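Local coordinates for nitrate regulatory protein (Klebsiella oxytoca, PDB 4AKK) that senses nitrate and nitrite and binds the nasF operon leader RNA at its terminator, bringing about transcription antitermination of the nasFEDCBA operon, at residues 89-94 and 281-286; 125-130 and 166-171; 390-395 and 404-409. One frame throughout, in Å; residues are numbered along the deposited sequence.

Interaction 1: residues 89-94 and 281-286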
# COMPACT_ATOMS: atom_id res chain seq x y z
N ARG A 89 17.41 -38.67 -15.29
CA ARG A 89 16.64 -39.88 -15.65
C ARG A 89 15.28 -39.58 -16.27
O ARG A 89 14.84 -40.28 -17.18
CB ARG A 89 16.46 -40.78 -14.43
CG ARG A 89 17.70 -41.59 -14.09
CD ARG A 89 17.67 -42.08 -12.65
NE ARG A 89 18.98 -42.57 -12.22
CZ ARG A 89 19.26 -42.98 -10.99
NH1 ARG A 89 18.33 -42.96 -10.05
NH2 ARG A 89 20.48 -43.41 -10.69
N LEU A 90 14.61 -38.55 -15.77
CA LEU A 90 13.24 -38.27 -16.17
C LEU A 90 13.07 -36.86 -16.73
O LEU A 90 13.80 -35.94 -16.34
CB LEU A 90 12.29 -38.46 -14.98
CG LEU A 90 12.40 -39.82 -14.31
CD1 LEU A 90 11.62 -39.86 -13.01
CD2 LEU A 90 11.93 -40.92 -15.26
N TYR A 91 12.12 -36.73 -17.65
CA TYR A 91 11.60 -35.44 -18.11
C TYR A 91 12.44 -34.69 -19.15
O TYR A 91 12.20 -33.51 -19.40
CB TYR A 91 11.27 -34.52 -16.93
CG TYR A 91 9.85 -34.68 -16.47
CD1 TYR A 91 9.44 -35.82 -15.79
CD2 TYR A 91 8.90 -33.69 -16.72
CE1 TYR A 91 8.13 -35.97 -15.38
CE2 TYR A 91 7.59 -33.83 -16.31
CZ TYR A 91 7.21 -34.97 -15.64
OH TYR A 91 5.91 -35.12 -15.22
N ALA A 92 13.39 -35.38 -19.76
CA ALA A 92 14.17 -34.81 -20.84
C ALA A 92 13.27 -34.32 -21.98
O ALA A 92 13.48 -33.23 -22.52
CB ALA A 92 15.18 -35.83 -21.37
N ALA A 93 12.27 -35.12 -22.35
CA ALA A 93 11.33 -34.77 -23.41
C ALA A 93 10.53 -33.52 -23.06
O ALA A 93 10.33 -32.64 -23.90
CB ALA A 93 10.38 -35.94 -23.68
N GLU A 94 10.07 -33.46 -21.82
CA GLU A 94 9.33 -32.30 -21.33
C GLU A 94 10.21 -31.04 -21.30
O GLU A 94 9.78 -29.97 -21.71
CB GLU A 94 8.76 -32.59 -19.93
CG GLU A 94 7.51 -33.49 -19.92
CD GLU A 94 7.81 -34.98 -20.13
OE1 GLU A 94 9.00 -35.37 -20.20
OE2 GLU A 94 6.84 -35.76 -20.22
N ARG A 281 4.77 -37.94 -6.85
CA ARG A 281 3.37 -37.88 -6.48
C ARG A 281 3.00 -36.42 -6.21
O ARG A 281 1.98 -35.91 -6.67
CB ARG A 281 3.14 -38.75 -5.23
CG ARG A 281 1.71 -39.20 -5.00
CD ARG A 281 1.32 -40.36 -5.90
NE ARG A 281 2.18 -41.53 -5.72
CZ ARG A 281 1.98 -42.71 -6.30
NH1 ARG A 281 0.94 -42.88 -7.10
NH2 ARG A 281 2.82 -43.72 -6.08
N TRP A 282 3.88 -35.74 -5.47
CA TRP A 282 3.71 -34.32 -5.17
C TRP A 282 3.70 -33.51 -6.46
O TRP A 282 2.77 -32.74 -6.72
CB TRP A 282 4.87 -33.86 -4.27
CG TRP A 282 5.00 -32.37 -4.11
CD1 TRP A 282 5.82 -31.53 -4.81
CD2 TRP A 282 4.29 -31.55 -3.18
NE1 TRP A 282 5.67 -30.24 -4.36
CE2 TRP A 282 4.74 -30.23 -3.36
CE3 TRP A 282 3.33 -31.81 -2.19
CZ2 TRP A 282 4.26 -29.17 -2.60
CZ3 TRP A 282 2.85 -30.75 -1.44
CH2 TRP A 282 3.31 -29.45 -1.65
N PHE A 283 4.73 -33.70 -7.27
CA PHE A 283 4.88 -32.92 -8.50
C PHE A 283 3.65 -33.05 -9.40
O PHE A 283 3.12 -32.06 -9.91
CB PHE A 283 6.15 -33.36 -9.25
CG PHE A 283 6.41 -32.55 -10.50
CD1 PHE A 283 7.12 -31.35 -10.43
CD2 PHE A 283 5.94 -32.97 -11.73
CE1 PHE A 283 7.36 -30.60 -11.57
CE2 PHE A 283 6.18 -32.22 -12.88
CZ PHE A 283 6.88 -31.04 -12.79
N CYS A 284 3.19 -34.29 -9.58
CA CYS A 284 2.09 -34.55 -10.50
C CYS A 284 0.79 -33.95 -10.00
O CYS A 284 0.07 -33.31 -10.76
CB CYS A 284 1.94 -36.06 -10.75
SG CYS A 284 3.31 -36.73 -11.74
N ALA A 285 0.50 -34.16 -8.72
CA ALA A 285 -0.67 -33.52 -8.13
C ALA A 285 -0.61 -32.01 -8.31
O ALA A 285 -1.61 -31.38 -8.67
CB ALA A 285 -0.79 -33.89 -6.65
N GLN A 286 0.56 -31.41 -8.08
CA GLN A 286 0.69 -29.95 -8.17
C GLN A 286 0.57 -29.49 -9.61
O GLN A 286 -0.00 -28.45 -9.90
CB GLN A 286 2.05 -29.48 -7.62
CG GLN A 286 2.20 -29.64 -6.12
CD GLN A 286 1.48 -28.56 -5.34
OE1 GLN A 286 0.81 -27.70 -5.92
NE2 GLN A 286 1.60 -28.60 -4.02
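Y91 and F283 carry this contact as an aromatic pair. It is an offset edge-to-face stack: the edge of the F283 ring is turned toward the face of the Y91 ring, with the centroids 5.7 Å apart and the planes at 81°. F283 has its CG anti to the backbone N (chi1 -177°), which sends the ring outward from helix 277-312 to meet the tyrosine. The two backbones stay well separated, the CA atoms of Y91 and F283 being 12.0 Å apart, and long aromatic side chains bridge the gap.

The van der Waals touch is concentrated at one corner of the phenylalanine. F283 CE2 is 3.7 Å from Y91 OH and 4.0 Å from Y91 CZ, so the phenol end of the tyrosine does the meeting. No hydrogen bond crosses between the segments. Within 89-94, E94 lays its carboxylate carbon CD over the opposite face of the Y91 ring, toward the rim and 3.8 Å above the plane. Y91 is also the N-cap residue of helix 92-117, with a positive phi of 81° where the chain turns into the helix.

This is a partly buried contact toward one end of the all-helical NIT domain. Helix 56-85 lies beside both partners, with I82 touching Y91 and F283 alike, while W83 and A79 pack on A92 and E94. R203 of helix 180-212 reaches F283, and W282 next to it faces that same helix and L262 of helix 257-267.

Interaction 2: residues 125-130 and 166-171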
# COMPACT_ATOMS: atom_id res chain seq x y z
N CYS A 125 8.87 1.48 -19.00
CA CYS A 125 10.13 1.22 -19.70
C CYS A 125 11.14 0.51 -18.82
O CYS A 125 11.80 -0.44 -19.26
CB CYS A 125 10.73 2.52 -20.23
SG CYS A 125 9.73 3.32 -21.51
N TRP A 126 11.29 0.97 -17.58
CA TRP A 126 12.23 0.34 -16.65
C TRP A 126 11.84 -1.12 -16.35
O TRP A 126 12.70 -2.00 -16.33
CB TRP A 126 12.35 1.14 -15.36
CG TRP A 126 13.39 2.23 -15.40
CD1 TRP A 126 13.23 3.49 -15.91
CD2 TRP A 126 14.72 2.17 -14.89
NE1 TRP A 126 14.39 4.21 -15.76
CE2 TRP A 126 15.33 3.42 -15.13
CE3 TRP A 126 15.47 1.18 -14.25
CZ2 TRP A 126 16.64 3.71 -14.76
CZ3 TRP A 126 16.79 1.47 -13.88
CH2 TRP A 126 17.35 2.72 -14.14
N ARG A 127 10.56 -1.36 -16.13
CA ARG A 127 10.09 -2.71 -15.83
C ARG A 127 10.38 -3.63 -17.01
O ARG A 127 10.89 -4.74 -16.85
CB ARG A 127 8.59 -2.72 -15.54
CG ARG A 127 8.20 -2.07 -14.23
CD ARG A 127 8.70 -2.85 -13.01
NE ARG A 127 8.18 -2.27 -11.77
CZ ARG A 127 8.57 -2.63 -10.55
NH1 ARG A 127 9.49 -3.57 -10.38
NH2 ARG A 127 8.05 -2.03 -9.48
N ILE A 128 10.05 -3.15 -18.20
CA ILE A 128 10.27 -3.90 -19.43
C ILE A 128 11.76 -4.15 -19.68
O ILE A 128 12.16 -5.26 -20.02
CB ILE A 128 9.61 -3.20 -20.63
CG1 ILE A 128 8.08 -3.25 -20.49
CG2 ILE A 128 10.04 -3.84 -21.95
CD1 ILE A 128 7.35 -2.25 -21.34
N ALA A 129 12.60 -3.13 -19.49
CA ALA A 129 14.04 -3.31 -19.67
C ALA A 129 14.56 -4.40 -18.74
O ALA A 129 15.35 -5.24 -19.14
CB ALA A 129 14.80 -2.00 -19.44
N CYS A 130 14.11 -4.37 -17.49
CA CYS A 130 14.54 -5.34 -16.49
C CYS A 130 14.18 -6.76 -16.92
O CYS A 130 15.04 -7.65 -16.95
CB CYS A 130 13.88 -5.02 -15.15
SG CYS A 130 14.65 -5.75 -13.69
N LEU A 166 8.89 -10.47 -15.24
CA LEU A 166 7.86 -10.45 -16.26
C LEU A 166 6.55 -10.05 -15.63
O LEU A 166 5.85 -9.19 -16.14
CB LEU A 166 7.73 -11.83 -16.93
CG LEU A 166 8.83 -12.14 -17.94
CD1 LEU A 166 8.79 -13.60 -18.34
CD2 LEU A 166 8.70 -11.22 -19.16
N LEU A 167 6.25 -10.66 -14.49
CA LEU A 167 5.04 -10.37 -13.72
C LEU A 167 4.98 -8.92 -13.24
O LEU A 167 3.90 -8.34 -13.19
CB LEU A 167 4.92 -11.31 -12.52
CG LEU A 167 4.57 -12.76 -12.84
CD1 LEU A 167 4.40 -13.56 -11.55
CD2 LEU A 167 3.30 -12.84 -13.68
N ASN A 168 6.13 -8.36 -12.87
CA ASN A 168 6.20 -6.98 -12.40
C ASN A 168 5.83 -5.97 -13.48
O ASN A 168 5.58 -4.81 -13.19
CB ASN A 168 7.60 -6.63 -11.84
CG ASN A 168 7.92 -7.36 -10.53
OD1 ASN A 168 7.04 -7.90 -9.88
ND2 ASN A 168 9.20 -7.36 -10.16
N ILE A 169 5.81 -6.41 -14.73
CA ILE A 169 5.36 -5.50 -15.78
C ILE A 169 3.87 -5.20 -15.62
O ILE A 169 3.43 -4.08 -15.86
CB ILE A 169 5.61 -6.05 -17.18
CG1 ILE A 169 7.11 -6.21 -17.45
CG2 ILE A 169 4.93 -5.13 -18.22
CD1 ILE A 169 7.42 -6.95 -18.74
N VAL A 170 3.10 -6.20 -15.19
CA VAL A 170 1.64 -6.12 -15.22
C VAL A 170 1.00 -4.99 -14.40
O VAL A 170 0.21 -4.22 -14.94
CB VAL A 170 0.99 -7.46 -14.84
CG1 VAL A 170 -0.53 -7.33 -14.84
CG2 VAL A 170 1.42 -8.55 -15.81
N PRO A 171 1.34 -4.88 -13.11
CA PRO A 171 0.80 -3.79 -12.29
C PRO A 171 1.21 -2.43 -12.83
O PRO A 171 0.47 -1.45 -12.71
CB PRO A 171 1.45 -4.02 -10.92
CG PRO A 171 1.94 -5.44 -10.94
CD PRO A 171 2.30 -5.71 -12.36
O HOH W 1 10.98 -5.58 -12.08
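This is a buried, mixed polar and apolar contact inside the helical NIT domain, where helix 122-134 packs against the junction between helix 152-167 and helix 169-173. The main chains come close, with R127 CA 5.5 Å from I169 CA, and no direct hydrogen bond joins the segments.

On the apolar side, I169 runs along the backbone of helix 122-134. Its CG1 is 4.1 Å from R127 O, and its CD1 meets I128 CG1, also at 4.1 Å, the two isoleucines crossing at about a right angle. L124 and A131 of the same helix and I66 of helix 56-85 pack on I169.

The polar side belongs to R127 and N168. The arginine is bent at chi2 (-67°), which lays CD against N168 O at 3.7 Å and carries the guanidinium past the asparagine amide, their planes 62° apart. N168 OD1 is bonded to Q351 NE2 of helix 341-358, fixing the amide, while R127 NE makes a weak hydrogen bond to Q172 OE1 and L335 of the second subunit packs on R127. One water joins the two groups, lying in the guanidinium plane at its edge and accepting from R127 NH1 at 3.0 Å and from N168 ND2 at 3.2 Å.

Interaction 3: residues 390-395 and 404-409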
# COMPACT_ATOMS: atom_id res chain seq x y z
N GLN A 390 5.18 -24.74 15.47
CA GLN A 390 3.95 -25.34 14.98
C GLN A 390 2.74 -24.51 15.38
O GLN A 390 1.82 -24.32 14.58
CB GLN A 390 3.81 -26.78 15.47
CG GLN A 390 4.84 -27.74 14.89
CD GLN A 390 4.59 -28.08 13.41
OE1 GLN A 390 3.37 -27.84 12.94
NE2 GLN A 390 5.49 -28.57 12.72
N ALA A 391 2.74 -24.00 16.61
CA ALA A 391 1.63 -23.16 17.09
C ALA A 391 1.44 -21.92 16.20
O ALA A 391 0.32 -21.59 15.83
CB ALA A 391 1.86 -22.75 18.53
N LEU A 392 2.54 -21.26 15.87
CA LEU A 392 2.50 -20.07 15.02
C LEU A 392 1.97 -20.40 13.62
O LEU A 392 1.12 -19.68 13.08
CB LEU A 392 3.90 -19.45 14.96
CG LEU A 392 4.45 -18.90 16.29
CD1 LEU A 392 5.93 -18.55 16.22
CD2 LEU A 392 3.66 -17.70 16.77
N ARG A 393 2.47 -21.48 13.03
CA ARG A 393 2.02 -21.94 11.71
C ARG A 393 0.54 -22.28 11.74
O ARG A 393 -0.22 -21.95 10.81
CB ARG A 393 2.86 -23.13 11.22
CG ARG A 393 2.18 -24.10 10.22
CD ARG A 393 2.01 -23.52 8.81
NE ARG A 393 1.52 -24.51 7.84
CZ ARG A 393 1.29 -24.27 6.55
NH1 ARG A 393 1.50 -23.07 6.05
NH2 ARG A 393 0.86 -25.25 5.75
N LYS A 394 0.11 -22.90 12.83
CA LYS A 394 -1.30 -23.24 13.00
C LYS A 394 -2.15 -21.99 13.02
O LYS A 394 -3.14 -21.90 12.30
CB LYS A 394 -1.52 -24.06 14.27
CG LYS A 394 -2.98 -24.46 14.48
CD LYS A 394 -3.16 -25.35 15.71
CE LYS A 394 -2.36 -24.82 16.90
NZ LYS A 394 -2.74 -23.43 17.31
N MET A 395 -1.78 -21.01 13.85
CA MET A 395 -2.55 -19.76 13.92
C MET A 395 -2.62 -19.06 12.56
O MET A 395 -3.61 -18.43 12.24
CB MET A 395 -1.99 -18.82 14.99
CG MET A 395 -2.65 -18.94 16.37
SD MET A 395 -1.87 -17.92 17.66
CE MET A 395 -0.42 -18.92 17.94
N VAL A 404 4.76 -14.48 9.76
CA VAL A 404 5.39 -13.27 10.28
C VAL A 404 4.35 -12.28 10.80
O VAL A 404 4.60 -11.55 11.76
CB VAL A 404 6.35 -12.59 9.27
CG1 VAL A 404 5.60 -12.14 8.02
CG2 VAL A 404 7.08 -11.42 9.95
N GLU A 405 3.16 -12.29 10.19
CA GLU A 405 2.04 -11.46 10.65
C GLU A 405 1.51 -11.95 11.99
O GLU A 405 1.22 -11.16 12.87
CB GLU A 405 0.91 -11.43 9.61
CG GLU A 405 1.28 -10.71 8.33
CD GLU A 405 0.27 -10.95 7.21
OE1 GLU A 405 -0.40 -12.01 7.23
OE2 GLU A 405 0.15 -10.10 6.30
N ILE A 406 1.41 -13.26 12.15
CA ILE A 406 1.05 -13.83 13.45
C ILE A 406 2.09 -13.43 14.48
O ILE A 406 1.75 -13.09 15.61
CB ILE A 406 1.03 -15.38 13.40
CG1 ILE A 406 -0.02 -15.87 12.41
CG2 ILE A 406 0.84 -15.95 14.81
CD1 ILE A 406 -1.42 -15.29 12.63
N ALA A 407 3.36 -13.50 14.09
CA ALA A 407 4.45 -13.20 15.00
C ALA A 407 4.40 -11.75 15.45
O ALA A 407 4.58 -11.45 16.64
CB ALA A 407 5.80 -13.48 14.33
N ARG A 408 4.17 -10.86 14.49
CA ARG A 408 4.04 -9.45 14.76
C ARG A 408 2.86 -9.21 15.67
O ARG A 408 2.95 -8.44 16.61
CB ARG A 408 3.87 -8.65 13.46
CG ARG A 408 5.16 -8.43 12.71
CD ARG A 408 5.00 -7.37 11.62
NE ARG A 408 6.22 -7.22 10.84
CZ ARG A 408 6.36 -7.59 9.58
NH1 ARG A 408 5.34 -8.13 8.92
NH2 ARG A 408 7.52 -7.42 8.96
N ALA A 409 1.73 -9.87 15.39
CA ALA A 409 0.57 -9.70 16.25
C ALA A 409 0.89 -10.03 17.71
O ALA A 409 0.51 -9.30 18.61
CB ALA A 409 -0.62 -10.53 15.76
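L392 and I406 mark the closest backbone approach, their CA atoms 6.6 Å apart, where helix 385-399 and helix 403-412, consecutive in the chain, come together after a short connection. Within 404-409 the touching is done by I406 alone, and it does so with all three outer carbons.

For I406, chi1 of -62° sets CG1 beside the backbone N and leaves CG2 anti to it. The CG2 methyl fits between two side chains one helical turn apart: L392 CD2 is 3.9 Å from it and M395 CB is 4.0 Å from it. The L392 and I406 side chains run antiparallel alongside each other. The leucine touches through its CD2 methyl, whereas M395 contributes the root of its side chain. The other branch of I406 turns at chi2 (-52°) and lies against main chain. There CD1 of I406 approaches M395 O at 3.8 Å, and its CG1 lies 4.0 Å from L392 O. These are van der Waals contacts, and no hydrogen bond links the segments.

The pair of helices belongs to the ANTAR RNA-binding domain, in which a small three-helix bundle follows a longer helical stretch; helix 360-380 leads into the two helices here and covers the contact, with K374 on L392 and A373 on A407.

The second subunit closes in as well: its T412 packs on I406 and A409, and its L416 on M395. On another flank, helix 385-399 is tied to the NIT domain, Q390 NE2 being hydrogen-bonded to C267 O.

Overall arrangement
Interactions 1 and 2 both lie in the NIT domain, with interaction 2 nested along the chain inside the loop closed by interaction 1; they are about 30 Å apart, centre to centre. Both involve helices that lean on helix 56-85 and helix 180-212. Interaction 1 is peripheral and partly buried, and rests on one aromatic pair. Interaction 2, nearer the chain's centre, is buried and adds a water bridge between an arginine and an asparagine to its apolar packing. Interaction 3, in the ANTAR domain across the chain's centre from interaction 2, is buried and held by apolar side chains packed on each other and on main chain. The second subunit reaches interactions 2 and 3 but not interaction 1.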